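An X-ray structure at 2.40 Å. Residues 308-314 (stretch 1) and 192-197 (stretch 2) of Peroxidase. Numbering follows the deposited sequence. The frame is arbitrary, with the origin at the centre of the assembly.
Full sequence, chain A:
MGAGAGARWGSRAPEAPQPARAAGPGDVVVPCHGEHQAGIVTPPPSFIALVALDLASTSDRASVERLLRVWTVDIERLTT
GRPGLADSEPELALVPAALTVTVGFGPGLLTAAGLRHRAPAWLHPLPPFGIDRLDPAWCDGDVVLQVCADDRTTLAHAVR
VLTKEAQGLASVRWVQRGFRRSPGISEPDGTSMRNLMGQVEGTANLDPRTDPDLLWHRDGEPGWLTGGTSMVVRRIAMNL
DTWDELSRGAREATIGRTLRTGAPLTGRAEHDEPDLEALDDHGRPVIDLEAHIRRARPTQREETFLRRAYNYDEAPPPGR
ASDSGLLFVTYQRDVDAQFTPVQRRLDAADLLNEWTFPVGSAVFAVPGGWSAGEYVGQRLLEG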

# COMPACT_ATOMS: atom_id res chain seq x y z
N ARG A 308 18.11 2.45 4.30
CA ARG A 308 16.91 1.85 4.91
C ARG A 308 15.76 2.02 3.92
O ARG A 308 14.77 2.71 4.26
CB ARG A 308 16.67 2.51 6.28
CG ARG A 308 15.96 1.60 7.26
CD ARG A 308 15.81 2.28 8.59
NE ARG A 308 15.07 1.53 9.58
CZ ARG A 308 13.76 1.44 9.65
NH1 ARG A 308 13.01 1.89 8.67
NH2 ARG A 308 13.20 0.89 10.71
N ALA A 309 15.93 1.46 2.72
CA ALA A 309 15.07 1.71 1.55
C ALA A 309 13.82 0.80 1.56
O ALA A 309 13.83 -0.28 2.21
CB ALA A 309 15.87 1.54 0.28
N TYR A 310 12.79 1.27 0.88
CA TYR A 310 11.48 0.60 0.71
C TYR A 310 11.10 0.66 -0.77
O TYR A 310 11.54 1.59 -1.46
CB TYR A 310 10.44 1.28 1.61
CG TYR A 310 10.49 0.83 3.05
CD1 TYR A 310 11.41 1.34 3.95
CD2 TYR A 310 9.61 -0.13 3.51
CE1 TYR A 310 11.46 0.90 5.26
CE2 TYR A 310 9.64 -0.58 4.81
CZ TYR A 310 10.56 -0.06 5.70
OH TYR A 310 10.55 -0.52 6.98
N ASN A 311 10.31 -0.30 -1.24
CA ASN A 311 9.74 -0.28 -2.62
C ASN A 311 8.55 0.67 -2.64
O ASN A 311 7.79 0.68 -1.67
CB ASN A 311 9.27 -1.68 -3.07
CG ASN A 311 10.38 -2.70 -2.99
OD1 ASN A 311 11.50 -2.41 -3.40
ND2 ASN A 311 10.06 -3.86 -2.45
N TYR A 312 8.37 1.41 -3.73
CA TYR A 312 7.10 2.12 -4.00
C TYR A 312 6.55 1.62 -5.34
O TYR A 312 7.31 1.30 -6.25
CB TYR A 312 7.26 3.64 -3.90
CG TYR A 312 7.83 4.37 -5.08
CD1 TYR A 312 7.05 4.69 -6.17
CD2 TYR A 312 9.14 4.84 -5.06
CE1 TYR A 312 7.56 5.39 -7.25
CE2 TYR A 312 9.66 5.56 -6.12
CZ TYR A 312 8.87 5.85 -7.22
OH TYR A 312 9.38 6.56 -8.27
N ASP A 313 5.23 1.53 -5.38
CA ASP A 313 4.45 1.01 -6.52
C ASP A 313 3.12 1.75 -6.50
O ASP A 313 2.32 1.42 -5.63
CB ASP A 313 4.31 -0.51 -6.42
CG ASP A 313 3.74 -1.14 -7.68
OD1 ASP A 313 4.22 -0.76 -8.74
OD2 ASP A 313 2.82 -1.99 -7.59
N GLU A 314 2.94 2.75 -7.36
CA GLU A 314 1.74 3.62 -7.35
C GLU A 314 0.79 3.22 -8.46
O GLU A 314 1.27 2.62 -9.43
CB GLU A 314 2.14 5.10 -7.52
CG GLU A 314 2.99 5.63 -6.40
CD GLU A 314 2.46 5.37 -5.00
OE1 GLU A 314 1.24 5.41 -4.78
OE2 GLU A 314 3.27 5.11 -4.13
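Stretch 2 (192-197) SMRNLM

Stretch 2 (192-197) has no regular helix or strand. It runs in an extended course over Met193 to Asn195, with phi/psi of -158/142, -103/129 and -98/174 at Met193, Arg194 and Asn195, and turns at Leu196, where phi/psi is -84/0. It lies beside the strand of stretch 1 and runs in broadly the same sense. The end-to-end directions, CA 309 to 313 against CA 193 to 196, are 33° apart. The closest register is Asn311 with Asn195, whose CA atoms are 6.0 Å apart.

Asn311 is the centre of the contact. Its CA-to-CB bond points toward stretch 2, and its side chain is in the m rotamer. The amide ND2 of Asn311 donates a hydrogen bond to the backbone O of Arg194, at 3.2 Å and an N-H...acceptor angle of 159°. The side chain thus bonds to backbone, while the CA-to-CB bond of Arg194 points away from stretch 1. Asn311 OD1 lies 3.2 Å from Asn195 CA. A water joins the same oxygen to the turn: it donates to Asn311 OD1 at 3.1 Å and accepts from Leu196 N at 3.2 Å. The direct distance from Asn311 OD1 to Leu196 N is 3.8 Å.

The CA-to-CB bond of Leu196 points toward stretch 1, and the side chain is in the m, t rotamer. Its CD1 is 3.4 Å from Tyr312 O, 4.0 Å from Asn311 CB and 4.0 Å from Asp313 CB. This methyl therefore packs along three successive residues of the strand.

Met193 covers the other end of the contact. Its SD is 3.5 Å from Ala309 O, and its CE is 3.4 Å from Asn311 OD1. The CA-to-CB bonds of Tyr310 and Tyr312 point away from stretch 2. Within stretch 2, Met197 N donates a hydrogen bond to Asn195 OD1 at 2.9 Å, which spans the turn at Leu196.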

# COMPACT_ATOMS: atom_id res chain seq x y z
N SER A 192 18.22 -10.21 1.81
CA SER A 192 18.00 -9.02 2.68
C SER A 192 16.69 -8.29 2.33
O SER A 192 15.81 -8.17 3.22
CB SER A 192 19.17 -8.08 2.64
OG SER A 192 19.15 -7.30 1.46
N MET A 193 16.57 -7.82 1.09
CA MET A 193 15.34 -7.19 0.52
C MET A 193 15.42 -7.32 -1.00
O MET A 193 16.53 -7.19 -1.56
CB MET A 193 15.23 -5.71 0.89
CG MET A 193 13.94 -5.05 0.43
SD MET A 193 14.07 -3.23 0.30
CE MET A 193 14.24 -3.04 -1.48
N ARG A 194 14.26 -7.56 -1.63
CA ARG A 194 14.10 -7.59 -3.10
C ARG A 194 13.43 -6.29 -3.51
O ARG A 194 12.44 -5.95 -2.88
CB ARG A 194 13.25 -8.78 -3.55
CG ARG A 194 13.99 -10.11 -3.49
CD ARG A 194 14.86 -10.30 -4.70
NE ARG A 194 15.63 -11.54 -4.64
CZ ARG A 194 16.52 -11.91 -5.54
NH1 ARG A 194 16.77 -11.13 -6.58
NH2 ARG A 194 17.18 -13.04 -5.39
N ASN A 195 14.00 -5.60 -4.50
CA ASN A 195 13.42 -4.36 -5.07
C ASN A 195 12.66 -4.75 -6.34
O ASN A 195 12.74 -5.93 -6.74
CB ASN A 195 14.47 -3.26 -5.25
CG ASN A 195 15.46 -3.54 -6.36
OD1 ASN A 195 15.13 -4.19 -7.35
ND2 ASN A 195 16.67 -3.03 -6.21
N LEU A 196 11.96 -3.80 -6.95
CA LEU A 196 11.03 -4.07 -8.07
C LEU A 196 11.80 -4.12 -9.40
O LEU A 196 11.17 -4.38 -10.43
CB LEU A 196 9.92 -3.01 -8.07
CG LEU A 196 9.01 -3.08 -6.84
CD1 LEU A 196 8.02 -1.93 -6.82
CD2 LEU A 196 8.24 -4.40 -6.79
N MET A 197 13.12 -3.94 -9.36
CA MET A 197 14.00 -4.32 -10.49
C MET A 197 14.33 -5.81 -10.38
O MET A 197 14.89 -6.37 -11.35
CB MET A 197 15.27 -3.47 -10.53
CG MET A 197 15.13 -2.25 -11.44
SD MET A 197 16.50 -1.10 -11.33
CE MET A 197 16.21 -0.13 -12.82
O HOH W 1 11.73 -0.74 -6.02